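Local coordinates for flagellar biosynthetic protein FliP (Thermotoga maritima MSB8, PDB 5H72) that probably takes part in flagellum-specific protein export as a membrane component of the type III export gate, represented here by its periplasmic domain, at residues N26-I29 and R30-M33. Sequence-based numbering, arbitrary orientation.
Sequences NTRI and REFM
Glu31 OE1 accepts two hydrogen bonds: Arg28 NH2 donates to it at 2.9 Å, and a water donates to the same oxygen while accepting from Arg28 NE at 2.8 Å. This is an i to i+3 salt bridge on the long helix 17-39 of the FliP periplasmic domain, and it illustrates how one arginine can serve two partners at once, within its own helix and across a subunit boundary. The carboxylate offers its anti lone pair to Arg28 NH2, and both OE1 and the water lie at the guanidinium edge, although the guanidinium and carboxylate planes are 67° apart. Bends at chi2 and chi3 fold the arginine back across the extended glutamate. Arg28 NH1 forms salt bridges to Glu76 and Glu36 of the second subunit, and the bonds to Glu31 and the water would be consistent with holding the group in place for them. The arginine probably favours the ionised state of these carboxylates. The backbone bonds follow the regular i to i+4 pattern, from Arg30 N to Asn26 O through Met33 N to Ile29 O. On another flank, Asn26 and Arg30 lie side by side, pointing the same way, and both bond to Asn65 at the start of helix 65-80. Met33 packs on Leu68, Ile69 and Phe72 of that helix, while its CE reaches Ile29 CG2 at 4.1 Å. Phe32, with chi1 at 84°, places CG between its own backbone N and carbonyl carbon, which lays the ring alongside Ile29. There Phe32 CE2 meets Ile29 CG1 at 3.9 Å, and Ile29 O sits over one ring face, offset toward the rim.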
ATOM      1  N   ASN A  26      -3.985   5.513 -11.340  1.00 32.94           N
ATOM      2  CA  ASN A  26      -3.487   4.275 -11.945  1.00 34.86           C
ATOM      3  C   ASN A  26      -2.263   4.550 -12.826  1.00 35.26           C
ATOM      4  O   ASN A  26      -1.256   3.842 -12.749  1.00 35.54           O
ATOM      5  CB  ASN A  26      -4.594   3.582 -12.757  1.00 32.88           C
ATOM      6  CG  ASN A  26      -4.110   2.306 -13.461  1.00 39.95           C
ATOM      7  OD1 ASN A  26      -3.823   1.296 -12.818  1.00 38.86           O
ATOM      8  ND2 ASN A  26      -4.045   2.347 -14.789  1.00 40.69           N
ATOM      9  N   THR A  27      -2.349   5.596 -13.641  1.00 32.67           N
ATOM     10  CA  THR A  27      -1.260   5.966 -14.536  1.00 33.28           C
ATOM     11  C   THR A  27      -0.018   6.332 -13.733  1.00 33.25           C
ATOM     12  O   THR A  27       1.084   5.877 -14.040  1.00 37.19           O
ATOM     13  CB  THR A  27      -1.651   7.139 -15.455  1.00 35.68           C
ATOM     14  OG1 THR A  27      -2.760   6.750 -16.275  1.00 41.47           O
ATOM     15  CG2 THR A  27      -0.493   7.533 -16.348  1.00 34.10           C
ATOM     16  N   ARG A  28      -0.198   7.129 -12.687  1.00 32.78           N
ATOM     17  CA  ARG A  28       0.916   7.533 -11.835  1.00 30.77           C
ATOM     18  C   ARG A  28       1.606   6.317 -11.212  1.00 27.85           C
ATOM     19  O   ARG A  28       2.824   6.215 -11.198  1.00 30.56           O
ATOM     20  CB  ARG A  28       0.428   8.489 -10.746  1.00 27.39           C
ATOM     21  CG  ARG A  28       1.477   8.893  -9.732  1.00 29.82           C
ATOM     22  CD  ARG A  28       2.301  10.111 -10.172  1.00 30.84           C
ATOM     23  NE  ARG A  28       3.157   9.860 -11.333  1.00 32.23           N
ATOM     24  CZ  ARG A  28       4.412   9.418 -11.266  1.00 34.61           C
ATOM     25  NH1 ARG A  28       4.971   9.156 -10.090  1.00 30.81           N
ATOM     26  NH2 ARG A  28       5.115   9.241 -12.379  1.00 33.71           N
ATOM     27  N   ILE A  29       0.815   5.374 -10.723  1.00 30.59           N
ATOM     28  CA  ILE A  29       1.364   4.190 -10.066  1.00 30.62           C
ATOM     29  C   ILE A  29       2.073   3.289 -11.074  1.00 30.84           C
ATOM     30  O   ILE A  29       3.147   2.774 -10.785  1.00 30.04           O
ATOM     31  CB  ILE A  29       0.265   3.410  -9.320  1.00 27.52           C
ATOM     32  CG1 ILE A  29      -0.285   4.278  -8.187  1.00 28.61           C
ATOM     33  CG2 ILE A  29       0.810   2.116  -8.753  1.00 23.54           C
ATOM     34  CD1 ILE A  29      -1.502   3.697  -7.506  1.00 31.56           C
ATOM     35  N   ARG A  30       1.491   3.113 -12.260  1.00 31.67           N
ATOM     36  CA  ARG A  30       2.174   2.371 -13.324  1.00 32.95           C
ATOM     37  C   ARG A  30       3.515   3.000 -13.651  1.00 32.48           C
ATOM     38  O   ARG A  30       4.522   2.301 -13.754  1.00 33.75           O
ATOM     39  CB  ARG A  30       1.322   2.307 -14.593  1.00 34.12           C
ATOM     40  CG  ARG A  30       0.174   1.311 -14.508  1.00 34.10           C
ATOM     41  CD  ARG A  30      -0.562   1.228 -15.833  1.00 36.41           C
ATOM     42  NE  ARG A  30       0.291   0.750 -16.916  1.00 32.74           N
ATOM     43  CZ  ARG A  30       0.498  -0.535 -17.190  1.00 35.30           C
ATOM     44  NH1 ARG A  30      -0.083  -1.474 -16.460  1.00 37.81           N
ATOM     45  NH2 ARG A  30       1.283  -0.887 -18.194  1.00 35.08           N
ATOM     46  N   GLU A  31       3.523   4.323 -13.790  1.00 31.48           N
ATOM     47  CA  GLU A  31       4.744   5.056 -14.143  1.00 32.55           C
ATOM     48  C   GLU A  31       5.858   4.897 -13.105  1.00 31.28           C
ATOM     49  O   GLU A  31       7.017   4.751 -13.483  1.00 29.53           O
ATOM     50  CB  GLU A  31       4.442   6.552 -14.355  1.00 32.25           C
ATOM     51  CG  GLU A  31       3.746   6.876 -15.679  1.00 33.41           C
ATOM     52  CD  GLU A  31       3.462   8.375 -15.868  1.00 44.75           C
ATOM     53  OE1 GLU A  31       3.753   9.174 -14.943  1.00 41.08           O
ATOM     54  OE2 GLU A  31       2.946   8.757 -16.950  1.00 44.74           O
ATOM     55  N   PHE A  32       5.537   4.905 -11.809  1.00 29.27           N
ATOM     56  CA  PHE A  32       6.621   4.762 -10.838  1.00 32.35           C
ATOM     57  C   PHE A  32       7.015   3.291 -10.657  1.00 31.59           C
ATOM     58  O   PHE A  32       8.173   3.006 -10.375  1.00 30.65           O
ATOM     59  CB  PHE A  32       6.303   5.485  -9.489  1.00 30.23           C
ATOM     60  CG  PHE A  32       5.467   4.721  -8.492  1.00 33.84           C
ATOM     61  CD1 PHE A  32       5.933   3.564  -7.878  1.00 35.47           C
ATOM     62  CD2 PHE A  32       4.250   5.240  -8.073  1.00 39.85           C
ATOM     63  CE1 PHE A  32       5.171   2.893  -6.940  1.00 35.62           C
ATOM     64  CE2 PHE A  32       3.476   4.578  -7.117  1.00 42.99           C
ATOM     65  CZ  PHE A  32       3.940   3.398  -6.553  1.00 42.31           C
ATOM     66  N   MET A  33       6.085   2.362 -10.854  1.00 28.07           N
ATOM     67  CA  MET A  33       6.455   0.950 -10.853  1.00 30.63           C
ATOM     68  C   MET A  33       7.423   0.687 -12.000  1.00 31.46           C
ATOM     69  O   MET A  33       8.491   0.094 -11.806  1.00 31.03           O
ATOM     70  CB  MET A  33       5.218   0.047 -10.968  1.00 27.28           C
ATOM     71  CG  MET A  33       4.377   0.001  -9.702  1.00 28.80           C
ATOM     72  SD  MET A  33       3.124  -1.300  -9.673  1.00 28.83           S
ATOM     73  CE  MET A  33       2.136  -0.897 -11.113  1.00 29.61           C
TER
HETATM   74  O   HOH W   1       1.641  10.657 -13.563  1.00 32.19           O